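Local coordinates for protein Csc2 (PDB 4TXD) that probably binds CRISPR RNA as the RRM-fold Cas7-family subunit of a type I-D CRISPR complex in prokaryotic immunity, at residues A[54-59]-A[291-296]; A[62-67]-A[235-240]; A[103-108]-A[259-264]; A[196-201]-A[244-249]; A[280-285]-A[326-331]. One frame throughout, in Å; residues are numbered along the deposited sequence. Where two conformers were deposited one is given.

Contact 1 of 5, residues A[54-59]-A[291-296]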
# COMPACT_ATOMS: atom_id res chain seq x y z
N GLU A 54 -11.18 -1.73 6.43
CA GLU A 54 -11.33 -1.47 5.00
C GLU A 54 -11.07 -0.01 4.66
O GLU A 54 -11.58 0.88 5.34
CB GLU A 54 -12.74 -1.83 4.52
CG GLU A 54 -13.06 -3.29 4.44
CD GLU A 54 -14.51 -3.50 4.08
OE1 GLU A 54 -15.36 -3.27 4.96
OE2 GLU A 54 -14.79 -3.89 2.93
N VAL A 55 -10.28 0.23 3.61
CA VAL A 55 -10.14 1.58 3.09
C VAL A 55 -10.55 1.62 1.61
O VAL A 55 -10.09 0.80 0.80
CB VAL A 55 -8.71 2.13 3.28
CG1 VAL A 55 -7.69 1.22 2.65
CG2 VAL A 55 -8.59 3.52 2.70
N VAL A 56 -11.45 2.54 1.27
CA VAL A 56 -11.91 2.69 -0.12
C VAL A 56 -11.38 4.01 -0.64
O VAL A 56 -11.43 5.03 0.05
CB VAL A 56 -13.45 2.63 -0.24
CG1 VAL A 56 -13.92 2.98 -1.66
CG2 VAL A 56 -13.95 1.26 0.14
N PHE A 57 -10.87 3.98 -1.87
CA PHE A 57 -10.20 5.13 -2.43
C PHE A 57 -10.42 5.23 -3.94
O PHE A 57 -10.88 4.28 -4.58
CB PHE A 57 -8.69 5.09 -2.10
CG PHE A 57 -7.97 3.86 -2.60
CD1 PHE A 57 -7.97 2.67 -1.87
CD2 PHE A 57 -7.25 3.90 -3.79
CE1 PHE A 57 -7.28 1.53 -2.34
CE2 PHE A 57 -6.57 2.77 -4.27
CZ PHE A 57 -6.58 1.59 -3.54
N LEU A 58 -10.08 6.38 -4.48
CA LEU A 58 -10.13 6.63 -5.89
C LEU A 58 -8.75 6.89 -6.44
O LEU A 58 -7.97 7.53 -5.83
CB LEU A 58 -10.99 7.86 -6.20
CG LEU A 58 -12.46 7.80 -5.87
CD1 LEU A 58 -13.17 9.08 -6.26
CD2 LEU A 58 -13.11 6.58 -6.46
N VAL A 59 -8.49 6.38 -7.63
CA VAL A 59 -7.29 6.71 -8.37
C VAL A 59 -7.68 7.38 -9.68
O VAL A 59 -8.40 6.80 -10.49
CB VAL A 59 -6.45 5.45 -8.68
CG1 VAL A 59 -5.15 5.85 -9.39
CG2 VAL A 59 -6.16 4.68 -7.40
N ALA A 291 -15.39 -8.01 5.84
CA ALA A 291 -15.43 -6.92 4.87
C ALA A 291 -16.88 -6.62 4.49
O ALA A 291 -17.71 -7.52 4.44
CB ALA A 291 -14.62 -7.27 3.64
N SER A 292 -17.17 -5.36 4.21
CA SER A 292 -18.53 -4.99 3.87
C SER A 292 -18.71 -4.79 2.36
O SER A 292 -19.84 -4.74 1.87
CB SER A 292 -18.93 -3.72 4.63
OG SER A 292 -18.05 -2.65 4.32
N THR A 293 -17.61 -4.69 1.62
CA THR A 293 -17.71 -4.43 0.17
C THR A 293 -16.44 -4.87 -0.57
O THR A 293 -15.53 -5.41 0.05
CB THR A 293 -18.01 -2.93 -0.10
OG1 THR A 293 -18.32 -2.75 -1.49
CG2 THR A 293 -16.85 -2.02 0.30
N THR A 294 -16.41 -4.68 -1.88
CA THR A 294 -15.21 -4.99 -2.68
C THR A 294 -15.07 -3.94 -3.76
O THR A 294 -16.07 -3.36 -4.19
CB THR A 294 -15.25 -6.39 -3.36
OG1 THR A 294 -16.20 -6.40 -4.42
CG2 THR A 294 -15.56 -7.53 -2.36
N ALA A 295 -13.87 -3.70 -4.23
CA ALA A 295 -13.67 -2.75 -5.29
C ALA A 295 -14.48 -3.12 -6.53
O ALA A 295 -15.06 -2.29 -7.15
CB ALA A 295 -12.21 -2.65 -5.63
N TYR A 296 -14.49 -4.39 -6.86
CA TYR A 296 -15.27 -4.88 -7.97
C TYR A 296 -16.75 -4.50 -7.89
O TYR A 296 -17.29 -4.00 -8.80
CB TYR A 296 -15.17 -6.39 -8.14
CG TYR A 296 -16.04 -6.90 -9.26
CD1 TYR A 296 -15.59 -6.94 -10.54
CD2 TYR A 296 -17.32 -7.31 -9.02
CE1 TYR A 296 -16.37 -7.38 -11.56
CE2 TYR A 296 -18.12 -7.75 -10.04
CZ TYR A 296 -17.64 -7.79 -11.31
OH TYR A 296 -18.40 -8.23 -12.31

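Contact 2 of 5, residues A[62-67]-A[235-240]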
# COMPACT_ATOMS: atom_id res chain seq x y z
N ALA A 62 -4.17 11.60 -14.26
CA ALA A 62 -3.98 13.03 -14.58
C ALA A 62 -3.67 13.21 -16.06
O ALA A 62 -4.37 13.94 -16.77
CB ALA A 62 -2.87 13.63 -13.72
N ASN A 63 -2.60 12.54 -16.50
CA ASN A 63 -2.27 12.38 -17.91
C ASN A 63 -2.75 11.01 -18.41
O ASN A 63 -3.67 10.43 -17.84
CB ASN A 63 -0.75 12.52 -18.12
CG ASN A 63 0.08 11.67 -17.14
OD1 ASN A 63 -0.42 10.71 -16.53
ND2 ASN A 63 1.37 12.01 -17.00
N TYR A 64 -2.24 10.50 -19.39
CA TYR A 64 -2.37 9.10 -19.79
C TYR A 64 -1.65 8.20 -18.80
O TYR A 64 -0.59 8.53 -18.39
CB TYR A 64 -1.82 8.85 -21.20
CG TYR A 64 -2.76 9.16 -22.33
CD1 TYR A 64 -2.85 10.43 -22.84
CD2 TYR A 64 -3.57 8.19 -22.87
CE1 TYR A 64 -3.71 10.72 -23.86
CE2 TYR A 64 -4.43 8.48 -23.89
CZ TYR A 64 -4.50 9.76 -24.37
OH TYR A 64 -5.36 10.04 -25.38
N LEU A 65 -2.25 7.07 -18.45
CA LEU A 65 -1.60 6.04 -17.67
C LEU A 65 -1.19 4.88 -18.55
O LEU A 65 -2.03 4.41 -19.25
CB LEU A 65 -2.51 5.46 -16.63
CG LEU A 65 -2.78 6.17 -15.36
CD1 LEU A 65 -3.61 5.31 -14.45
CD2 LEU A 65 -1.46 6.55 -14.72
N LEU A 66 -0.05 4.41 -18.52
CA LEU A 66 0.36 3.27 -19.32
C LEU A 66 0.39 2.01 -18.46
O LEU A 66 1.08 1.97 -17.44
CB LEU A 66 1.73 3.52 -19.96
CG LEU A 66 1.97 4.88 -20.61
CD1 LEU A 66 3.36 4.96 -21.21
CD2 LEU A 66 0.91 5.20 -21.65
N LEU A 67 -0.28 1.09 -18.75
CA LEU A 67 -0.34 -0.24 -18.19
C LEU A 67 0.40 -1.27 -19.05
O LEU A 67 0.17 -1.36 -20.20
CB LEU A 67 -1.77 -0.72 -17.96
CG LEU A 67 -2.67 0.13 -17.07
CD1 LEU A 67 -4.09 -0.38 -17.00
CD2 LEU A 67 -2.08 0.28 -15.70
N VAL A 235 -4.44 4.28 -20.92
CA VAL A 235 -5.66 4.74 -20.26
C VAL A 235 -5.76 6.27 -20.38
O VAL A 235 -4.79 6.99 -20.13
CB VAL A 235 -5.66 4.33 -18.78
CG1 VAL A 235 -6.96 4.73 -18.10
CG2 VAL A 235 -5.43 2.81 -18.66
N GLU A 236 -6.93 6.76 -20.78
CA GLU A 236 -7.08 8.19 -21.11
C GLU A 236 -7.18 9.06 -19.87
O GLU A 236 -7.68 8.63 -18.85
CB GLU A 236 -8.30 8.39 -22.02
CG GLU A 236 -8.05 7.84 -23.41
CD GLU A 236 -9.27 7.81 -24.28
OE1 GLU A 236 -10.38 8.02 -23.76
OE2 GLU A 236 -9.10 7.58 -25.49
N PRO A 237 -6.69 10.31 -19.96
CA PRO A 237 -6.73 11.26 -18.84
C PRO A 237 -8.14 11.37 -18.28
O PRO A 237 -9.10 11.31 -19.04
CB PRO A 237 -6.29 12.58 -19.47
CG PRO A 237 -5.39 12.16 -20.62
CD PRO A 237 -5.98 10.85 -21.13
N GLY A 238 -8.26 11.48 -16.96
CA GLY A 238 -9.56 11.62 -16.32
C GLY A 238 -10.24 10.32 -15.92
O GLY A 238 -11.18 10.34 -15.13
N THR A 239 -9.78 9.19 -16.45
CA THR A 239 -10.32 7.89 -16.06
C THR A 239 -10.20 7.72 -14.56
O THR A 239 -9.13 7.97 -14.00
CB THR A 239 -9.58 6.73 -16.77
OG1 THR A 239 -9.73 6.85 -18.19
CG2 THR A 239 -10.09 5.38 -16.30
N VAL A 240 -11.26 7.28 -13.91
CA VAL A 240 -11.16 7.02 -12.48
C VAL A 240 -11.25 5.51 -12.18
O VAL A 240 -12.03 4.79 -12.79
CB VAL A 240 -12.25 7.80 -11.69
CG1 VAL A 240 -13.67 7.33 -12.07
CG2 VAL A 240 -12.02 7.65 -10.19
O HOH W 1 -6.66 7.74 -26.54

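Contact 3 of 5, residues A[103-108]-A[259-264]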
# COMPACT_ATOMS: atom_id res chain seq x y z
N ARG A 103 6.70 1.65 -2.73
CA ARG A 103 7.73 2.53 -3.27
C ARG A 103 7.53 3.98 -2.79
O ARG A 103 8.51 4.69 -2.51
CB ARG A 103 7.74 2.45 -4.80
CG ARG A 103 9.04 2.91 -5.44
CD ARG A 103 8.99 4.37 -5.78
NE ARG A 103 10.30 4.91 -6.13
CZ ARG A 103 11.17 5.39 -5.25
NH1 ARG A 103 10.88 5.39 -3.96
NH2 ARG A 103 12.34 5.87 -5.66
N GLN A 104 6.28 4.40 -2.68
CA GLN A 104 5.97 5.73 -2.16
C GLN A 104 6.33 5.85 -0.67
O GLN A 104 6.94 6.83 -0.24
CB GLN A 104 4.50 6.08 -2.39
CG GLN A 104 4.04 7.43 -1.79
CD GLN A 104 4.78 8.65 -2.36
OE1 GLN A 104 5.52 8.56 -3.34
NE2 GLN A 104 4.57 9.80 -1.73
N MET A 105 5.95 4.85 0.13
CA MET A 105 6.31 4.89 1.55
C MET A 105 7.81 4.96 1.72
O MET A 105 8.33 5.68 2.58
CB MET A 105 5.75 3.68 2.31
CG MET A 105 6.16 3.70 3.80
SD MET A 105 5.48 2.39 4.82
CE MET A 105 3.76 2.87 4.89
N LEU A 106 8.52 4.24 0.88
CA LEU A 106 9.95 4.24 0.90
C LEU A 106 10.52 5.63 0.58
O LEU A 106 11.49 6.06 1.17
CB LEU A 106 10.48 3.20 -0.05
CG LEU A 106 11.97 3.16 -0.20
CD1 LEU A 106 12.67 3.22 1.14
CD2 LEU A 106 12.48 2.02 -1.03
N GLN A 107 9.89 6.31 -0.36
CA GLN A 107 10.37 7.64 -0.74
C GLN A 107 10.10 8.62 0.40
O GLN A 107 10.92 9.48 0.70
CB GLN A 107 9.73 8.11 -2.06
CG GLN A 107 10.36 9.37 -2.67
CD GLN A 107 11.86 9.25 -2.91
OE1 GLN A 107 12.37 8.18 -3.25
NE2 GLN A 107 12.57 10.36 -2.72
N LEU A 108 8.95 8.47 1.05
CA LEU A 108 8.61 9.30 2.19
C LEU A 108 9.60 9.04 3.33
O LEU A 108 10.01 9.99 4.01
CB LEU A 108 7.17 9.04 2.65
CG LEU A 108 6.09 9.48 1.64
CD1 LEU A 108 4.73 9.06 2.11
CD2 LEU A 108 6.12 10.99 1.43
N LEU A 259 -2.26 5.11 4.99
CA LEU A 259 -3.23 6.00 4.36
C LEU A 259 -2.53 7.15 3.64
O LEU A 259 -2.86 7.51 2.52
CB LEU A 259 -4.22 6.56 5.39
CG LEU A 259 -5.14 5.53 6.06
CD1 LEU A 259 -6.06 6.22 7.07
CD2 LEU A 259 -5.96 4.79 5.03
N TYR A 260 -1.52 7.71 4.30
CA TYR A 260 -0.78 8.85 3.77
C TYR A 260 0.08 8.49 2.56
O TYR A 260 0.24 9.29 1.64
CB TYR A 260 0.08 9.45 4.88
CG TYR A 260 0.86 10.70 4.53
CD1 TYR A 260 0.24 11.95 4.49
CD2 TYR A 260 2.23 10.63 4.28
CE1 TYR A 260 0.97 13.09 4.20
CE2 TYR A 260 2.96 11.77 3.99
CZ TYR A 260 2.32 12.99 3.95
OH TYR A 260 3.05 14.12 3.66
N SER A 261 0.65 7.29 2.56
CA SER A 261 1.44 6.86 1.41
C SER A 261 0.55 6.75 0.18
O SER A 261 0.94 7.12 -0.92
CB SER A 261 2.14 5.53 1.70
OG SER A 261 3.14 5.67 2.70
N LEU A 262 -0.65 6.22 0.39
CA LEU A 262 -1.65 6.10 -0.67
C LEU A 262 -2.04 7.48 -1.20
O LEU A 262 -2.03 7.73 -2.40
CB LEU A 262 -2.88 5.39 -0.13
CG LEU A 262 -3.63 4.31 -0.89
CD1 LEU A 262 -2.72 3.51 -1.80
CD2 LEU A 262 -4.29 3.40 0.13
N ALA A 263 -2.38 8.37 -0.28
CA ALA A 263 -2.87 9.71 -0.59
C ALA A 263 -1.83 10.56 -1.30
O ALA A 263 -2.18 11.53 -1.99
CB ALA A 263 -3.33 10.41 0.69
N THR A 264 -0.55 10.21 -1.15
CA THR A 264 0.50 11.02 -1.76
C THR A 264 1.08 10.42 -3.03
O THR A 264 2.03 10.97 -3.59
CB THR A 264 1.66 11.27 -0.77
OG1 THR A 264 2.06 10.04 -0.15
CG2 THR A 264 1.22 12.26 0.32

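Contact 4 of 5, residues A[196-201]-A[244-249]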
# COMPACT_ATOMS: atom_id res chain seq x y z
N ARG A 196 0.46 -6.76 5.61
CA ARG A 196 -0.70 -6.50 6.45
C ARG A 196 -1.62 -5.50 5.74
O ARG A 196 -2.63 -5.06 6.29
CB ARG A 196 -0.25 -5.98 7.83
CG ARG A 196 0.03 -7.11 8.86
CD ARG A 196 0.62 -6.57 10.18
NE ARG A 196 1.94 -6.01 9.95
CZ ARG A 196 2.49 -5.02 10.64
NH1 ARG A 196 1.84 -4.44 11.65
NH2 ARG A 196 3.71 -4.61 10.30
N VAL A 197 -1.26 -5.17 4.51
CA VAL A 197 -2.05 -4.30 3.63
C VAL A 197 -2.38 -5.09 2.36
O VAL A 197 -1.51 -5.31 1.52
CB VAL A 197 -1.28 -3.00 3.26
CG1 VAL A 197 -2.10 -2.11 2.31
CG2 VAL A 197 -0.87 -2.24 4.53
N ARG A 198 -3.61 -5.58 2.27
CA ARG A 198 -4.04 -6.40 1.14
C ARG A 198 -4.91 -5.59 0.18
O ARG A 198 -6.00 -5.17 0.56
CB ARG A 198 -4.81 -7.63 1.62
CG ARG A 198 -3.97 -8.68 2.31
CD ARG A 198 -4.40 -10.08 1.89
NE ARG A 198 -4.89 -10.89 3.00
CZ ARG A 198 -6.17 -11.16 3.23
NH1 ARG A 198 -7.12 -10.68 2.44
NH2 ARG A 198 -6.52 -11.91 4.27
N PHE A 199 -4.45 -5.40 -1.04
CA PHE A 199 -5.23 -4.64 -2.03
C PHE A 199 -6.18 -5.53 -2.83
O PHE A 199 -5.78 -6.61 -3.27
CB PHE A 199 -4.32 -3.91 -3.01
CG PHE A 199 -3.63 -2.71 -2.44
CD1 PHE A 199 -4.30 -1.50 -2.33
CD2 PHE A 199 -2.30 -2.79 -2.04
CE1 PHE A 199 -3.67 -0.38 -1.80
CE2 PHE A 199 -1.66 -1.67 -1.52
CZ PHE A 199 -2.34 -0.46 -1.39
N ASP A 200 -7.40 -5.04 -3.05
CA ASP A 200 -8.22 -5.50 -4.18
C ASP A 200 -7.54 -5.00 -5.46
O ASP A 200 -6.71 -4.10 -5.40
CB ASP A 200 -9.65 -4.93 -4.13
CG ASP A 200 -10.51 -5.56 -3.07
OD1 ASP A 200 -10.03 -6.35 -2.25
OD2 ASP A 200 -11.72 -5.22 -3.07
N PRO A 201 -7.91 -5.56 -6.62
CA PRO A 201 -7.58 -4.83 -7.85
C PRO A 201 -8.29 -3.48 -7.85
O PRO A 201 -9.35 -3.39 -7.22
CB PRO A 201 -8.13 -5.72 -8.99
CG PRO A 201 -8.41 -7.07 -8.34
CD PRO A 201 -8.74 -6.76 -6.89
N ARG A 244 -9.83 -0.60 -3.19
CA ARG A 244 -10.11 -0.98 -1.81
C ARG A 244 -8.91 -1.75 -1.27
O ARG A 244 -8.29 -2.55 -1.98
CB ARG A 244 -11.38 -1.85 -1.72
CG ARG A 244 -11.83 -2.18 -0.29
CD ARG A 244 -12.95 -3.21 -0.28
NE ARG A 244 -12.41 -4.55 -0.50
CZ ARG A 244 -12.27 -5.48 0.44
NH1 ARG A 244 -12.66 -5.24 1.70
NH2 ARG A 244 -11.75 -6.66 0.13
N ALA A 245 -8.59 -1.50 0.00
CA ALA A 245 -7.56 -2.27 0.69
C ALA A 245 -8.05 -2.71 2.06
O ALA A 245 -8.91 -2.05 2.66
CB ALA A 245 -6.27 -1.46 0.81
N GLU A 246 -7.54 -3.85 2.52
CA GLU A 246 -7.80 -4.29 3.89
C GLU A 246 -6.51 -4.18 4.71
O GLU A 246 -5.45 -4.68 4.30
CB GLU A 246 -8.34 -5.72 3.90
CG GLU A 246 -9.78 -5.81 3.42
CD GLU A 246 -10.34 -7.22 3.53
OE1 GLU A 246 -9.67 -8.08 4.14
OE2 GLU A 246 -11.45 -7.46 3.00
N LEU A 247 -6.60 -3.49 5.84
CA LEU A 247 -5.45 -3.21 6.70
C LEU A 247 -5.66 -3.97 8.00
O LEU A 247 -6.65 -3.76 8.68
CB LEU A 247 -5.32 -1.70 6.97
CG LEU A 247 -4.65 -0.85 5.88
CD1 LEU A 247 -5.33 -0.99 4.52
CD2 LEU A 247 -4.61 0.63 6.31
N VAL A 248 -4.75 -4.89 8.31
CA VAL A 248 -4.92 -5.74 9.49
C VAL A 248 -3.72 -5.67 10.44
O VAL A 248 -2.58 -5.52 10.00
CB VAL A 248 -5.15 -7.23 9.08
CG1 VAL A 248 -6.43 -7.39 8.29
CG2 VAL A 248 -3.99 -7.75 8.27
N ASP A 249 -4.01 -5.74 11.74
CA ASP A 249 -2.98 -5.82 12.78
C ASP A 249 -1.97 -4.68 12.72
O ASP A 249 -0.79 -4.86 13.04
CB ASP A 249 -2.25 -7.16 12.70
CG ASP A 249 -3.18 -8.32 12.99
OD1 ASP A 249 -4.08 -8.14 13.83
OD2 ASP A 249 -3.02 -9.39 12.37
O HOH W 2 -8.08 -1.73 -5.12

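Contact 5 of 5, residues A[280-285]-A[326-331]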
# COMPACT_ATOMS: atom_id res chain seq x y z
N VAL A 280 -4.71 10.36 -6.05
CA VAL A 280 -5.41 9.39 -5.24
C VAL A 280 -6.15 10.11 -4.15
O VAL A 280 -5.61 11.02 -3.53
CB VAL A 280 -4.44 8.35 -4.62
CG1 VAL A 280 -5.20 7.37 -3.73
CG2 VAL A 280 -3.64 7.61 -5.72
N GLU A 281 -7.39 9.71 -3.91
CA GLU A 281 -8.16 10.26 -2.80
C GLU A 281 -8.73 9.17 -1.92
O GLU A 281 -9.40 8.26 -2.42
CB GLU A 281 -9.32 11.13 -3.30
CG GLU A 281 -8.94 12.17 -4.31
CD GLU A 281 -10.17 12.71 -5.00
OE1 GLU A 281 -10.51 12.20 -6.10
OE2 GLU A 281 -10.81 13.61 -4.43
N ILE A 282 -8.48 9.25 -0.62
CA ILE A 282 -9.12 8.33 0.33
C ILE A 282 -10.55 8.82 0.57
O ILE A 282 -10.75 10.00 0.87
CB ILE A 282 -8.36 8.25 1.69
CG1 ILE A 282 -6.85 8.10 1.48
CG2 ILE A 282 -8.96 7.16 2.58
CD1 ILE A 282 -6.45 6.77 0.85
N LEU A 283 -11.52 7.95 0.45
CA LEU A 283 -12.89 8.31 0.67
C LEU A 283 -13.47 7.88 2.00
O LEU A 283 -14.35 8.50 2.52
CB LEU A 283 -13.78 7.79 -0.43
CG LEU A 283 -13.48 8.29 -1.83
CD1 LEU A 283 -14.53 7.80 -2.77
CD2 LEU A 283 -13.39 9.78 -1.87
N GLY A 284 -12.99 6.78 2.53
CA GLY A 284 -13.60 6.27 3.74
C GLY A 284 -12.94 5.03 4.31
O GLY A 284 -12.28 4.27 3.58
N VAL A 285 -13.13 4.82 5.61
CA VAL A 285 -12.64 3.62 6.28
C VAL A 285 -13.75 2.97 7.10
O VAL A 285 -14.72 3.61 7.48
CB VAL A 285 -11.44 3.92 7.21
CG1 VAL A 285 -10.28 4.48 6.42
CG2 VAL A 285 -11.86 4.88 8.33
N VAL A 326 -13.48 10.04 5.07
CA VAL A 326 -12.16 10.61 5.29
C VAL A 326 -12.00 11.86 4.45
O VAL A 326 -12.29 11.86 3.25
CB VAL A 326 -11.05 9.61 4.95
CG1 VAL A 326 -9.69 10.30 4.97
CG2 VAL A 326 -11.09 8.42 5.91
N ASP A 327 -11.55 12.93 5.09
CA ASP A 327 -11.23 14.17 4.41
C ASP A 327 -9.79 14.10 3.91
O ASP A 327 -8.85 14.36 4.66
CB ASP A 327 -11.41 15.36 5.36
CG ASP A 327 -11.35 16.70 4.64
OD1 ASP A 327 -12.14 17.59 5.01
OD2 ASP A 327 -10.52 16.86 3.71
N ASN A 328 -9.64 13.76 2.64
CA ASN A 328 -8.32 13.53 2.06
C ASN A 328 -7.41 14.73 2.23
O ASN A 328 -6.21 14.58 2.44
CB ASN A 328 -8.44 13.18 0.57
CG ASN A 328 -7.17 12.59 0.01
OD1 ASN A 328 -6.92 11.39 0.14
ND2 ASN A 328 -6.35 13.43 -0.63
N SER A 329 -7.97 15.93 2.16
CA SER A 329 -7.19 17.15 2.33
C SER A 329 -6.67 17.29 3.76
O SER A 329 -5.55 17.75 3.98
CB SER A 329 -8.03 18.37 1.97
OG SER A 329 -9.16 18.47 2.83
N LYS A 330 -7.50 16.91 4.72
CA LYS A 330 -7.10 16.98 6.13
C LYS A 330 -6.00 15.96 6.41
O LYS A 330 -5.06 16.24 7.15
CB LYS A 330 -8.29 16.75 7.06
CG LYS A 330 -9.24 17.93 7.18
CD LYS A 330 -10.34 17.62 8.19
CE LYS A 330 -11.46 18.66 8.12
NZ LYS A 330 -12.48 18.47 9.19
N LEU A 331 -6.13 14.78 5.80
CA LEU A 331 -5.12 13.73 5.93
C LEU A 331 -3.74 14.23 5.51
O LEU A 331 -2.76 14.08 6.23
CB LEU A 331 -5.50 12.49 5.11
CG LEU A 331 -4.45 11.38 5.02
CD1 LEU A 331 -4.14 10.83 6.42
CD2 LEU A 331 -4.90 10.26 4.07
O HOH W 3 -4.24 13.05 -2.38
O HOH W 4 -11.88 12.54 0.62

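Contact 1 of 5, residues A[54-59]-A[291-296]
Glu54, on inner strand 52-61 of the RRM-type antiparallel sheet, grips Ser292 and Thr293 in the loop that leads into helix 295-301. Its OE1 takes two donors from one residue: Ser292 OG, 2.8 Å from Glu54 OE1 and on the syn side, 20° out of the carboxylate plane, and Ser292 N, which comes from above that plane at 2.9 Å from the same oxygen. Glu54 OE2 offers its syn lone pair to Thr293 N, 3.2 Å away. Bonds on both oxygens fix the rotation of the carboxylate. Ala291 CB sits 3.5 Å from Glu54 OE2. Glu54 runs out extended beyond CG, which lies anti to the carbonyl carbon (chi1 -72°), and thereby spans from strand to loop. Ser292 OG stands between its own N and carbonyl carbon (chi1 59°), which brings hydroxyl and amide to one acceptor. In the next shell, Arg244 on neighbouring strand 240-247 forms a salt bridge with Glu54 OE2 and probably helps to keep the acid ionised. Phe323 packs on Glu54, Val56, Ser292 and Thr293 alike. At the end of the loop, Thr294 N-caps the helix by accepting from Asp297 N, while Ala295 N bonds to Asp200. Two residues along the strand from Glu54, Val56 adds an apolar touch, its CG2 4.4 Å from Thr293 CG2.

Contact 2 of 5, residues A[62-67]-A[235-240]
Tyr64 lies along Val235, Glu236 and Pro237, next to an antiparallel bridge that joins strand 65-68 to the end of strand 232-235 in a small three-stranded sheet. The bridge is the hydrogen-bonded pair of Leu65 and Val235: Leu65 N donates to Val235 O (3.0 Å), and Val235 N to Leu65 O (2.9 Å). Apolar packing continues from it, with Leu67 CD1 3.8 Å from Val235 CG2 and Phe241 touching both Leu65 and Val235. After the bridge the chain reverses in a type II turn from Glu236 to Thr239, where Thr239 N and OG1 both donate to Glu236 O from the same face of its plane. The CG of Tyr64 is anti to the carbonyl carbon (chi1 -83°), which brings the side chain alongside the other segment. Tyr64 CB starts beside the carbonyl of Val235, and CD2 approaches Val235 O more closely, to 3.2 Å. Over one ring face sits Pro237, its CD close to CD1, CE1 and CZ: it lies 3.5 Å from the centroid of the Tyr64 ring and 11° off the normal, a CH-pi contact. Tyr64 CE2 meets Glu236 CG at 3.7 Å, the two side chains pointing the same way with ring and carboxylate planes 88° apart. At the tip, Tyr64 OH lies 2.9 Å from a water that donates to Glu236 OE2.

Contact 3 of 5, residues A[103-108]-A[259-264]
Met105 and Ser261 mark where helices 94-115 and 252-263 cross almost perpendicularly, the axes of their short segments 8.9 Å apart at 102°. Gln104 puts CG anti to the backbone N and then bends at chi2 (61°); the bend lays CG 3.2 Å from Ser261 O and carries the side-chain amide across Thr264 at about a right angle. There Gln104 NE2 makes a weak bond to Thr264 OG1 (3.0 Å). That hydroxyl, held between the backbone N and carbonyl carbon of its own residue (chi1 49°), donates in turn to Tyr260 O, one turn back, at 2.7 Å. Met105 CB lies against Ser261 OG, 3.3 Å away, whose hydroxyl bonds back to Ala257 O. Leu108 points toward the other helix from its CB on, and its CD1 touches Tyr260 CD2 at 3.7 Å and Thr264 OG1 at 3.6 Å. Thr264 CG2 covers one face of the tyrosine ring near its rim, and Tyr260 OH bonds to His337 ND1. This is plain helix-helix packing, joining helix 94-115 to the helix that covers the apolar face of the sheet. Met105 also packs on helix 169-174, its side chain about 9 Å from the bound zinc ion, while Ala263 and Thr264 lie against helix 328-334.

Contact 4 of 5, residues A[196-201]-A[244-249]
Strands 197-199 and 244-247 run antiparallel, with Arg198 and Glu246 as a hydrogen-bonded pair (Arg198 N to Glu246 O 2.9 Å, Glu246 N to Arg198 O 2.8 Å) between the non-hydrogen-bonded pairs Val197-Leu247 and Phe199-Ala245. On the sheet face that carries these four residues, Ala245 CB meets Phe199 CD1 at 3.7 Å, and Val197 CG1 lies alongside Leu247 CD1. These are inner strands of the RRM-type sheet, and helix 252-263 packs over this apolar face. The other face carries a salt-bridge network. Arg244, its chain bent at chi3 (78°), holds Asp200 side-on: NE points almost straight at Asp200 OD2 (2.7 Å, 178° at the hydrogen) and NH2 reaches OD1. NH1 and NH2 also grip Glu246 OE2 end-on, Arg244 NH1 at 2.8 Å along the anti lone pair, and Glu54 is a further partner of NH1. With a methionine in place of Arg244, the Asp200, Glu246 and Glu54 carboxylates would probably lose the positive charge between them and repel one another. At the other end of the pair, Arg196, just before its strand, donates from NH1 to Asp249 O (3.0 Å) from above the carbonyl plane; the same guanidinium also bonds to Thr172 O and Glu254.

Contact 5 of 5, residues A[280-285]-A[326-331]
Ile282 N donates to Asn328 OD1 (2.8 Å, 169° at the hydrogen), coming from above the plane of the side-chain carbonyl. The bond ties strand 277-288 of the RRM-type sheet to the start of helix 328-334, beside a classic beta bulge in which Leu283 and Gly284 both face Val56. Asn328 CG lies anti to its own backbone N (chi1 -165°), which sends the amide across to the strand; its ND2 donates to a water that in turn donates to Val280 O. A leucine here would probably leave Ile282 N without its acceptor and that water without its amide donor. A second water bridges the backbones, donating to Ile282 O and, at 2.7 Å, to Val326 O, and accepting from Asn328 N. At the bulge, Val326 N bonds to Leu283 O (3.1 Å). Asp327 N-caps the helix, OD2 accepting from Lys330 N. Apolar packing accompanies the polar bonds: Ile282 CG2 lies on Val326 CB at 4.0 Å, and Val326 CG2 touches Val285 CG1. Leu331 also rests on Leu259 and Ala263 of helix 252-263, and its CD2 lies 3.9 Å from Ile282 CG1.

Contacts 1, 4 and 5 share one antiparallel sheet, in which strand 52-61 lies between strands 240-247 and 277-288. Contacts 1 and 4 are closest, their centres about 9 Å apart, and the Glu54-Arg244 salt bridge joins them. Contact 3 crosses helices behind this sheet: Leu262 meets Phe199 of contact 4, and Ala263 meets Leu331 of contact 5. Contact 2 lies outermost, its centre about 20 Å from those of contacts 1 and 3, in a separate small sheet. Along the chain, contacts 2, 3 and 4 fall between the two segments of contact 1, and contact 5 straddles its second segment. Contacts 1, 3, 4 and 5 thus bring distant parts of the sequence into one RRM-like core, consistent with a Cas7-type RNA-binding protein.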